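Local coordinates for protein scavenger receptor with C-type lectin type I (Homo sapiens, PDB 2OX8) that binds the leukocyte cell-surface glycan Lewis(x) through its C-type lectin carbohydrate-recognition domain, at residues A[18-23]-A[124-129]; A[23-28]-A[119-124]; A[66-71]-A[103-108]; A[86-91]-A[113-118]. All blocks are in the same frame, centred on the assembly; numbering follows the deposited sequence.

Contact 1: residues A[18-23]-A[124-129]; sequences YFSVEK and NNFICE. With ZN (zinc ion), chain F.
Tyr18 and Cys128 face each other as an antiparallel hydrogen-bonded pair, a worked example of how the C-type lectin fold brings its N- and C-terminal strands together. Backbone bonds set the ladder: Tyr18 N reaches Cys128 O at 2.8 Å and Cys128 N returns to Tyr18 O. Phe19 and Ile127 follow as a non-hydrogen-bonded pair, and Ser20 N then meets Phe126 O at 2.8 Å.

Side-chain polar bonds carry the contact further. Ser20 OG, turned between its own backbone N and carbonyl carbon (chi1 82°), accepts a hydrogen bond from Phe126 N over 2.7 Å, nearly straight at 169°, and donates to Glu22 O at 3.0 Å, so one hydroxyl ties the turn to the opposite strand. The Asn125 amide works from both ends: OD1 receives Lys23 NZ at 2.7 Å in the carbonyl plane, while ND2 makes a weak bond to Ser20 O.

Apolar contacts differ between the two faces. Ser20 CB sits 3.4 Å from the centroid of the Phe126 ring, almost on its normal, in a CH-pi contact. Tyr18 CB meets Cys128 CB at 3.8 Å; on the opposite face, Phe19 CE2 rests beside Ile127 CD1.

Beyond the pairing, Glu129 OE2 binds a zinc ion at 1.9 Å, a site completed in the protein by Glu48 and Phe42 O. Helix 26-35 covers the Phe126 and Cys128 face, with Phe32 edge-to-face on Phe126 and Cys33 disulfide-bonded to Cys128, while strands 39-40 and 62-67 also pair with strand 125-131.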
# COMPACT_ATOMS: atom_id res chain seq x y z
N TYR A 18 9.76 -3.93 3.40
CA TYR A 18 10.76 -3.23 2.61
C TYR A 18 10.21 -1.87 2.19
O TYR A 18 9.18 -1.78 1.51
CB TYR A 18 11.15 -4.03 1.37
CG TYR A 18 12.21 -3.34 0.53
CD1 TYR A 18 13.56 -3.39 0.89
CD2 TYR A 18 11.86 -2.61 -0.59
CE1 TYR A 18 14.53 -2.73 0.15
CE2 TYR A 18 12.82 -1.95 -1.34
CZ TYR A 18 14.15 -2.01 -0.97
OH TYR A 18 15.09 -1.36 -1.73
N PHE A 19 10.88 -0.80 2.61
CA PHE A 19 10.47 0.53 2.23
C PHE A 19 11.38 0.91 1.09
O PHE A 19 12.57 1.14 1.28
CB PHE A 19 10.60 1.51 3.39
CG PHE A 19 9.57 1.30 4.45
CD1 PHE A 19 9.64 0.21 5.31
CD2 PHE A 19 8.48 2.14 4.54
CE1 PHE A 19 8.64 -0.04 6.23
CE2 PHE A 19 7.47 1.90 5.46
CZ PHE A 19 7.55 0.81 6.31
N SER A 20 10.81 0.98 -0.11
CA SER A 20 11.57 1.27 -1.31
C SER A 20 12.26 2.62 -1.37
O SER A 20 11.82 3.61 -0.77
CB SER A 20 10.69 1.16 -2.55
OG SER A 20 9.96 2.37 -2.72
N VAL A 21 13.33 2.63 -2.15
CA VAL A 21 14.09 3.84 -2.39
C VAL A 21 13.64 4.35 -3.75
O VAL A 21 13.30 5.52 -3.89
CB VAL A 21 15.59 3.54 -2.43
CG1 VAL A 21 16.34 4.77 -2.91
CG2 VAL A 21 16.05 3.11 -1.03
N GLU A 22 13.60 3.48 -4.76
CA GLU A 22 13.16 3.97 -6.05
C GLU A 22 11.64 4.03 -6.14
O GLU A 22 10.92 3.33 -5.42
CB GLU A 22 13.69 3.12 -7.21
CG GLU A 22 13.76 3.93 -8.53
CD GLU A 22 14.08 3.08 -9.77
OE1 GLU A 22 15.04 2.28 -9.73
OE2 GLU A 22 13.37 3.24 -10.80
N LYS A 23 11.17 4.91 -7.02
CA LYS A 23 9.76 5.11 -7.25
C LYS A 23 9.42 4.46 -8.59
O LYS A 23 10.25 4.43 -9.49
CB LYS A 23 9.46 6.61 -7.33
CG LYS A 23 9.91 7.40 -6.13
CD LYS A 23 9.95 8.89 -6.46
CE LYS A 23 10.05 9.76 -5.21
NZ LYS A 23 8.74 9.87 -4.50
N ASN A 124 5.63 6.36 -7.50
CA ASN A 124 5.70 6.51 -6.06
C ASN A 124 6.63 5.47 -5.49
O ASN A 124 7.02 4.53 -6.17
CB ASN A 124 4.33 6.30 -5.38
CG ASN A 124 3.32 7.36 -5.76
OD1 ASN A 124 2.57 7.19 -6.72
ND2 ASN A 124 3.28 8.46 -5.01
N ASN A 125 6.97 5.65 -4.21
CA ASN A 125 7.80 4.71 -3.50
C ASN A 125 6.81 3.65 -3.09
O ASN A 125 5.60 3.88 -3.16
CB ASN A 125 8.42 5.38 -2.27
CG ASN A 125 9.35 6.53 -2.64
OD1 ASN A 125 8.90 7.61 -3.03
ND2 ASN A 125 10.65 6.31 -2.52
N PHE A 126 7.29 2.49 -2.66
CA PHE A 126 6.40 1.42 -2.28
C PHE A 126 6.92 0.56 -1.14
O PHE A 126 8.12 0.53 -0.85
CB PHE A 126 6.12 0.55 -3.51
CG PHE A 126 7.36 -0.01 -4.14
CD1 PHE A 126 7.90 -1.21 -3.71
CD2 PHE A 126 8.04 0.71 -5.13
CE1 PHE A 126 9.08 -1.69 -4.24
CE2 PHE A 126 9.23 0.24 -5.66
CZ PHE A 126 9.76 -0.97 -5.22
N ILE A 127 6.00 -0.15 -0.49
CA ILE A 127 6.34 -1.02 0.63
C ILE A 127 6.08 -2.48 0.27
O ILE A 127 4.99 -2.84 -0.18
CB ILE A 127 5.50 -0.64 1.89
CG1 ILE A 127 5.76 0.82 2.28
CG2 ILE A 127 5.85 -1.56 3.06
CD1 ILE A 127 4.98 1.28 3.51
N CYS A 128 7.09 -3.31 0.45
CA CYS A 128 6.94 -4.73 0.18
C CYS A 128 6.82 -5.46 1.52
O CYS A 128 7.39 -5.04 2.54
CB CYS A 128 8.15 -5.26 -0.59
SG CYS A 128 8.32 -4.67 -2.30
N GLU A 129 6.09 -6.56 1.52
CA GLU A 129 5.85 -7.30 2.74
C GLU A 129 5.84 -8.80 2.46
O GLU A 129 5.49 -9.23 1.35
CB GLU A 129 4.50 -6.84 3.30
CG GLU A 129 3.95 -7.62 4.50
CD GLU A 129 2.50 -7.26 4.82
OE1 GLU A 129 1.64 -7.41 3.93
OE2 GLU A 129 2.21 -6.85 5.96
ZN ZN F . 0.53 -6.58 6.70

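Contact 2: residues A[23-28]-A[119-124]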
# COMPACT_ATOMS: atom_id res chain seq x y z
N LYS A 23 11.17 4.91 -7.02
CA LYS A 23 9.76 5.11 -7.25
C LYS A 23 9.42 4.46 -8.59
O LYS A 23 10.25 4.43 -9.49
CB LYS A 23 9.46 6.61 -7.33
CG LYS A 23 9.91 7.40 -6.13
CD LYS A 23 9.95 8.89 -6.46
CE LYS A 23 10.05 9.76 -5.21
NZ LYS A 23 8.74 9.87 -4.50
N GLU A 24 8.21 3.93 -8.71
CA GLU A 24 7.78 3.29 -9.94
C GLU A 24 6.26 3.16 -10.10
O GLU A 24 5.49 3.47 -9.18
CB GLU A 24 8.45 1.91 -10.08
CG GLU A 24 9.95 2.03 -10.34
CD GLU A 24 10.58 0.78 -10.90
OE1 GLU A 24 10.06 0.27 -11.92
OE2 GLU A 24 11.60 0.33 -10.33
N ILE A 25 5.85 2.71 -11.27
CA ILE A 25 4.43 2.52 -11.56
C ILE A 25 3.88 1.41 -10.66
O ILE A 25 4.60 0.47 -10.29
CB ILE A 25 4.22 2.16 -13.05
CG1 ILE A 25 4.35 3.43 -13.90
CG2 ILE A 25 2.86 1.50 -13.26
CD1 ILE A 25 4.34 3.16 -15.39
N PHE A 26 2.61 1.52 -10.31
CA PHE A 26 2.03 0.53 -9.43
C PHE A 26 2.36 -0.88 -9.89
O PHE A 26 2.85 -1.69 -9.10
CB PHE A 26 0.52 0.69 -9.37
CG PHE A 26 -0.13 -0.17 -8.33
CD1 PHE A 26 -0.34 0.30 -7.05
CD2 PHE A 26 -0.53 -1.47 -8.64
CE1 PHE A 26 -0.95 -0.49 -6.09
CE2 PHE A 26 -1.14 -2.28 -7.68
CZ PHE A 26 -1.35 -1.79 -6.41
N GLU A 27 2.13 -1.17 -11.17
CA GLU A 27 2.40 -2.50 -11.66
C GLU A 27 3.88 -2.88 -11.61
O GLU A 27 4.21 -4.06 -11.51
CB GLU A 27 1.86 -2.68 -13.09
CG GLU A 27 1.16 -4.04 -13.30
CD GLU A 27 -0.29 -4.08 -12.76
OE1 GLU A 27 -0.83 -5.20 -12.56
OE2 GLU A 27 -0.90 -3.01 -12.55
N ASP A 28 4.78 -1.90 -11.68
CA ASP A 28 6.20 -2.21 -11.61
C ASP A 28 6.57 -2.44 -10.14
O ASP A 28 7.43 -3.26 -9.82
CB ASP A 28 7.05 -1.09 -12.20
CG ASP A 28 7.04 -1.08 -13.72
OD1 ASP A 28 7.89 -0.37 -14.32
OD2 ASP A 28 6.19 -1.79 -14.32
N GLN A 119 -3.59 7.52 -8.96
CA GLN A 119 -3.75 6.85 -10.23
C GLN A 119 -2.51 6.00 -10.43
O GLN A 119 -1.39 6.44 -10.15
CB GLN A 119 -3.87 7.81 -11.41
CG GLN A 119 -4.00 7.03 -12.72
CD GLN A 119 -3.72 7.86 -13.95
OE1 GLN A 119 -4.57 8.63 -14.40
NE2 GLN A 119 -2.53 7.70 -14.51
N CYS A 120 -2.70 4.79 -10.92
CA CYS A 120 -1.58 3.91 -11.16
C CYS A 120 -0.75 4.61 -12.24
O CYS A 120 -1.09 5.71 -12.66
CB CYS A 120 -2.10 2.56 -11.63
SG CYS A 120 -3.67 2.11 -10.81
N GLU A 121 0.33 3.99 -12.69
CA GLU A 121 1.16 4.64 -13.72
C GLU A 121 1.81 5.91 -13.17
O GLU A 121 2.74 6.45 -13.77
CB GLU A 121 0.35 4.93 -14.98
CG GLU A 121 0.12 3.69 -15.84
CD GLU A 121 -0.54 4.00 -17.17
OE1 GLU A 121 -1.73 4.37 -17.18
OE2 GLU A 121 0.14 3.88 -18.22
N ASP A 122 1.29 6.39 -12.04
CA ASP A 122 1.88 7.55 -11.38
C ASP A 122 3.05 6.90 -10.64
O ASP A 122 2.95 5.74 -10.21
CB ASP A 122 0.89 8.15 -10.39
CG ASP A 122 0.29 9.47 -10.88
OD1 ASP A 122 0.07 9.60 -12.10
OD2 ASP A 122 0.03 10.36 -10.04
N VAL A 123 4.14 7.62 -10.48
CA VAL A 123 5.30 7.04 -9.81
C VAL A 123 5.32 7.36 -8.31
O VAL A 123 5.03 8.49 -7.91
CB VAL A 123 6.61 7.53 -10.48
CG1 VAL A 123 7.80 6.80 -9.90
CG2 VAL A 123 6.55 7.27 -11.97
N ASN A 124 5.63 6.36 -7.50
CA ASN A 124 5.70 6.51 -6.06
C ASN A 124 6.63 5.47 -5.49
O ASN A 124 7.02 4.53 -6.17
CB ASN A 124 4.33 6.30 -5.38
CG ASN A 124 3.32 7.36 -5.76
OD1 ASN A 124 2.57 7.19 -6.72
ND2 ASN A 124 3.28 8.46 -5.01
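Cys120 brings its sulfur obliquely to the Phe26 ring, with SG 5.5 Å from the centroid and 32° off the ring normal, while Phe26 CB and Cys120 CB meet at 3.9 Å. The Phe26 CG stands anti to the backbone N (chi1 -172°), which carries the ring past the cysteine and on to Trp63, met edge-to-face.

One residue earlier, Ile25 holds the N-cap position of helix 26-35 and sets its two branches against the Glu121 backbone. CG1 lies 3.4 Å from Glu121 CA and CG2 lies 3.6 Å from the same atom, so the isoleucine packs on main chain rather than on the glutamate side chain.

Glu24 and Asn124 form a single antiparallel bridge, lopsided in strength: Glu24 N gives a bond of 2.9 Å to Asn124 O, but Asn124 N reaches Glu24 O only weakly, at 3.3 Å. Glu24 O is shared with Trp63 NE1. On the other segment, Gln119 NE2 donates to Cys120 O at 3.1 Å, with that acceptor in the amide plane.

The Cys120-Cys106 disulfide, from the loop after strand 115-118 to the start of strand 106-109, lies beside the start of the first helix and is a hallmark of the C-type lectin fold.

Contact 3: residues A[66-71]-A[103-108]. With ZN (zinc ion), chain H.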
# COMPACT_ATOMS: atom_id res chain seq x y z
N LEU A 66 -3.44 -2.46 -2.38
CA LEU A 66 -4.88 -2.27 -2.37
C LEU A 66 -5.29 -1.68 -3.69
O LEU A 66 -4.67 -0.72 -4.18
CB LEU A 66 -5.26 -1.32 -1.23
CG LEU A 66 -6.75 -1.08 -0.92
CD1 LEU A 66 -7.49 -2.41 -0.80
CD2 LEU A 66 -6.87 -0.27 0.37
N THR A 67 -6.32 -2.27 -4.28
CA THR A 67 -6.81 -1.85 -5.58
C THR A 67 -8.30 -2.14 -5.74
O THR A 67 -8.88 -2.91 -4.97
CB THR A 67 -6.04 -2.60 -6.68
OG1 THR A 67 -6.29 -4.01 -6.57
CG2 THR A 67 -4.53 -2.37 -6.52
N ASP A 68 -8.92 -1.50 -6.73
CA ASP A 68 -10.34 -1.74 -7.01
C ASP A 68 -10.52 -2.11 -8.48
O ASP A 68 -11.63 -2.28 -8.97
CB ASP A 68 -11.19 -0.50 -6.65
CG ASP A 68 -11.20 0.55 -7.74
OD1 ASP A 68 -10.14 0.77 -8.38
OD2 ASP A 68 -12.26 1.18 -7.94
N SER A 69 -9.39 -2.28 -9.17
CA SER A 69 -9.33 -2.63 -10.58
C SER A 69 -10.09 -3.90 -10.99
O SER A 69 -10.58 -3.98 -12.12
CB SER A 69 -7.87 -2.76 -11.01
OG SER A 69 -7.22 -3.80 -10.30
N GLU A 70 -10.19 -4.90 -10.12
CA GLU A 70 -10.92 -6.12 -10.48
C GLU A 70 -12.38 -5.72 -10.73
O GLU A 70 -12.95 -6.01 -11.78
CB GLU A 70 -10.86 -7.15 -9.35
CG GLU A 70 -11.34 -8.54 -9.76
CD GLU A 70 -12.24 -9.21 -8.71
OE1 GLU A 70 -11.85 -9.27 -7.52
OE2 GLU A 70 -13.34 -9.69 -9.10
N ARG A 71 -12.96 -5.06 -9.73
CA ARG A 71 -14.35 -4.60 -9.78
C ARG A 71 -14.43 -3.21 -9.16
O ARG A 71 -14.28 -3.06 -7.95
CB ARG A 71 -15.25 -5.54 -8.99
CG ARG A 71 -15.20 -6.99 -9.42
CD ARG A 71 -15.97 -7.83 -8.43
NE ARG A 71 -15.81 -9.26 -8.64
CZ ARG A 71 -16.13 -10.17 -7.73
NH1 ARG A 71 -16.63 -9.80 -6.56
NH2 ARG A 71 -15.96 -11.46 -8.00
N GLY A 103 -8.29 5.19 -13.92
CA GLY A 103 -6.87 5.14 -13.63
C GLY A 103 -6.53 5.17 -12.15
O GLY A 103 -5.63 4.47 -11.71
N GLU A 104 -7.24 5.99 -11.39
CA GLU A 104 -6.98 6.10 -9.95
C GLU A 104 -7.58 4.90 -9.23
O GLU A 104 -8.49 5.04 -8.41
CB GLU A 104 -7.58 7.39 -9.40
CG GLU A 104 -7.70 8.49 -10.43
CD GLU A 104 -7.96 9.83 -9.80
OE1 GLU A 104 -8.82 9.88 -8.88
OE2 GLU A 104 -7.32 10.82 -10.22
N ASP A 105 -7.06 3.72 -9.53
CA ASP A 105 -7.57 2.50 -8.93
C ASP A 105 -6.50 1.80 -8.09
O ASP A 105 -6.63 0.63 -7.76
CB ASP A 105 -8.07 1.59 -10.06
CG ASP A 105 -9.01 2.33 -11.03
OD1 ASP A 105 -10.16 2.60 -10.64
OD2 ASP A 105 -8.60 2.64 -12.17
N CYS A 106 -5.46 2.55 -7.74
CA CYS A 106 -4.35 2.03 -6.94
C CYS A 106 -4.11 2.90 -5.71
O CYS A 106 -3.82 4.09 -5.83
CB CYS A 106 -3.07 1.99 -7.79
SG CYS A 106 -3.18 0.89 -9.24
N ALA A 107 -4.22 2.30 -4.53
CA ALA A 107 -4.03 3.04 -3.28
C ALA A 107 -2.57 3.16 -2.82
O ALA A 107 -1.70 2.37 -3.17
CB ALA A 107 -4.88 2.41 -2.18
N GLY A 108 -2.33 4.19 -2.01
CA GLY A 108 -1.02 4.45 -1.48
C GLY A 108 -1.18 5.13 -0.13
O GLY A 108 -2.18 5.81 0.12
ZN ZN H . -11.31 2.27 -9.36
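Asp105 and Asp68 come together around a zinc ion, illustrating how the ends of two paired strands can form a metal site. Followed outward, Asp105 begins with CB directed toward the 66-71 segment, where it lies 4.5 Å from Ser69 CB. Its CG is anti to the carbonyl carbon (chi1 -50°), a turn that brings the carboxylate across that of Asp68 at the metal, and CG faces the zinc through OD1. At the tip the two oxygens part company: OD1 binds the zinc at 1.8 Å, whereas OD2 stays 3.9 Å from the metal.

Asp68 answers with both oxygens, OD1 at 2.1 Å and OD2 at 2.0 Å from the zinc. The two carboxylate planes are only 21° apart. Asp68 OD2 also takes a hydrogen bond from Asn73 N, a second-shell contact that would help fix the rotation of the group.

The backbone holds this geometry from behind. Ala107 N donates to Leu66 O at 3.1 Å with an angle of 171°, and Asp68 N reaches Asp105 O over 3.3 Å. Between these bonds stand Thr67 and Cys106, a non-hydrogen-bonded antiparallel pair, while Leu66 CB rests on Ala107 CB.

Glu72 and His100 complete the protein ligands. The site resembles in position the auxiliary calcium site of calcium-binding C-type lectins, though the metal here is zinc. Asp68 OD1 and Asp105 OD1 lie within 2.9 Å of each other without a hydrogen bond; two acceptors so close, with the Glu72 carboxylate nearby, are presumably tolerated because the cation offsets their mutual repulsion.

Contact 4: residues A[86-91]-A[113-118]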
# COMPACT_ATOMS: atom_id res chain seq x y z
N LYS A 86 -9.67 -0.01 8.28
CA LYS A 86 -9.60 1.00 7.24
C LYS A 86 -8.99 2.30 7.72
O LYS A 86 -9.32 2.78 8.81
CB LYS A 86 -10.99 1.27 6.68
CG LYS A 86 -11.66 0.05 6.10
CD LYS A 86 -12.96 0.43 5.45
CE LYS A 86 -13.62 -0.78 4.83
NZ LYS A 86 -14.84 -0.37 4.09
N ASN A 87 -8.10 2.88 6.91
CA ASN A 87 -7.46 4.14 7.27
C ASN A 87 -7.50 5.13 6.10
O ASN A 87 -6.51 5.78 5.77
CB ASN A 87 -6.02 3.88 7.69
CG ASN A 87 -5.39 5.09 8.33
OD1 ASN A 87 -5.98 5.71 9.22
ND2 ASN A 87 -4.18 5.44 7.90
N TRP A 88 -8.66 5.24 5.48
CA TRP A 88 -8.82 6.14 4.35
C TRP A 88 -8.83 7.63 4.70
O TRP A 88 -9.36 8.05 5.73
CB TRP A 88 -10.12 5.81 3.62
CG TRP A 88 -10.11 4.52 2.93
CD1 TRP A 88 -10.81 3.41 3.26
CD2 TRP A 88 -9.45 4.22 1.69
NE1 TRP A 88 -10.64 2.44 2.31
CE2 TRP A 88 -9.81 2.91 1.33
CE3 TRP A 88 -8.58 4.94 0.85
CZ2 TRP A 88 -9.35 2.29 0.17
CZ3 TRP A 88 -8.12 4.33 -0.31
CH2 TRP A 88 -8.51 3.01 -0.64
N LYS A 89 -8.25 8.43 3.82
CA LYS A 89 -8.22 9.87 4.02
C LYS A 89 -9.67 10.36 3.97
O LYS A 89 -10.57 9.60 3.60
CB LYS A 89 -7.40 10.54 2.90
CG LYS A 89 -7.17 12.03 3.10
CD LYS A 89 -6.16 12.54 2.09
CE LYS A 89 -5.93 14.04 2.24
NZ LYS A 89 -5.00 14.58 1.21
N ALA A 90 -9.87 11.63 4.32
CA ALA A 90 -11.18 12.29 4.37
C ALA A 90 -12.30 11.88 3.41
O ALA A 90 -13.37 11.45 3.86
CB ALA A 90 -10.97 13.80 4.27
N GLY A 91 -12.11 12.03 2.11
CA GLY A 91 -13.18 11.66 1.20
C GLY A 91 -12.89 10.47 0.31
O GLY A 91 -13.43 10.37 -0.80
N GLY A 113 -0.09 8.82 7.57
CA GLY A 113 -0.68 7.51 7.71
C GLY A 113 -1.88 7.09 6.90
O GLY A 113 -2.00 5.91 6.58
N GLN A 114 -2.77 8.02 6.56
CA GLN A 114 -3.97 7.65 5.81
C GLN A 114 -3.77 7.23 4.37
O GLN A 114 -2.78 7.59 3.73
CB GLN A 114 -5.01 8.77 5.86
CG GLN A 114 -4.43 10.15 5.74
CD GLN A 114 -4.37 10.84 7.08
OE1 GLN A 114 -4.15 12.04 7.15
NE2 GLN A 114 -4.57 10.08 8.15
N TRP A 115 -4.72 6.44 3.88
CA TRP A 115 -4.69 5.92 2.51
C TRP A 115 -5.44 6.85 1.57
O TRP A 115 -6.51 7.37 1.88
CB TRP A 115 -5.32 4.53 2.43
CG TRP A 115 -4.85 3.61 3.49
CD1 TRP A 115 -3.69 3.69 4.20
CD2 TRP A 115 -5.54 2.46 3.97
NE1 TRP A 115 -3.62 2.67 5.12
CE2 TRP A 115 -4.74 1.89 4.99
CE3 TRP A 115 -6.76 1.85 3.65
CZ2 TRP A 115 -5.12 0.74 5.69
CZ3 TRP A 115 -7.14 0.71 4.33
CH2 TRP A 115 -6.32 0.17 5.34
N ASN A 116 -4.86 7.02 0.39
CA ASN A 116 -5.41 7.87 -0.63
C ASN A 116 -5.39 7.00 -1.88
O ASN A 116 -4.57 6.09 -1.98
CB ASN A 116 -4.49 9.09 -0.80
CG ASN A 116 -5.12 10.21 -1.62
OD1 ASN A 116 -6.30 10.54 -1.46
ND2 ASN A 116 -4.32 10.80 -2.50
N ASP A 117 -6.30 7.23 -2.81
CA ASP A 117 -6.28 6.43 -4.00
C ASP A 117 -5.74 7.28 -5.13
O ASP A 117 -6.43 8.16 -5.63
CB ASP A 117 -7.68 5.91 -4.33
CG ASP A 117 -8.63 7.01 -4.70
OD1 ASP A 117 -8.75 7.97 -3.91
OD2 ASP A 117 -9.26 6.91 -5.78
N PHE A 118 -4.50 7.03 -5.50
CA PHE A 118 -3.84 7.75 -6.57
C PHE A 118 -4.13 7.02 -7.86
O PHE A 118 -4.85 6.01 -7.86
CB PHE A 118 -2.32 7.75 -6.37
CG PHE A 118 -1.89 8.02 -4.97
CD1 PHE A 118 -2.20 7.12 -3.95
CD2 PHE A 118 -1.17 9.16 -4.66
CE1 PHE A 118 -1.78 7.37 -2.64
CE2 PHE A 118 -0.75 9.41 -3.35
CZ PHE A 118 -1.05 8.52 -2.35
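Gly113 meets Asn87 just ahead of the Trp-Asn-Asp sequence, the WND motif of C-type lectins. Asn87 CG stands anti to its backbone N (chi1 -168°), bringing ND2 to 2.6 Å from Gly113 O. Gln114 follows, its CB lying 3.3 Å from Asn87 O and its CG resting against Lys89.

Trp115 has the largest share of the contact. Its N donates to Asn87 O at 2.7 Å, and its O accepts a bond from Lys89 N at 2.8 Å, so Trp88 is bracketed by two backbone bonds to one residue. The Trp115 indole offers a face to Asn87 CB, a CH-pi contact 3.8 Å from the five-membered-ring centroid, and turns its CE3 edge onto the face of Trp88. This T-shaped stack has planes 77° apart. Trp115 NE1 finds its partner in Gln49, and Trp77 adds a further edge-to-face neighbour.

Asn116 runs alongside Lys89, though its OD1 bonds to Gln92. In calcium-binding relatives the Asn and Asp of this motif usually serve the principal calcium site; neither is a zinc ligand here. Asp117 closes the contact at the rim of the other tryptophan, where its CB lies 4.3 Å from Trp88 CZ3.

Three of the contacts are partly buried; contact 2 is the surface one, built on main-chain packing and an oblique sulfur-aromatic contact. Contacts 1 and 3 pair strands of the same sheet, yet differ: in contact 1 the zinc ligand Glu129 stands aside from the pairing, while in contact 3 the metal joins both segments. Contact 4 has a single backbone bridge beside crossed indoles, about 18 Å from contact 1, centre to centre, on the opposite side of the chain's centre. Contacts 1 and 2 share Lys23 and Asn124. The Cys106-Cys120 disulfide joins contacts 2 and 3, while Gly108 and Asn116 link contacts 3 and 4. Contact 1 encloses all the others along the chain.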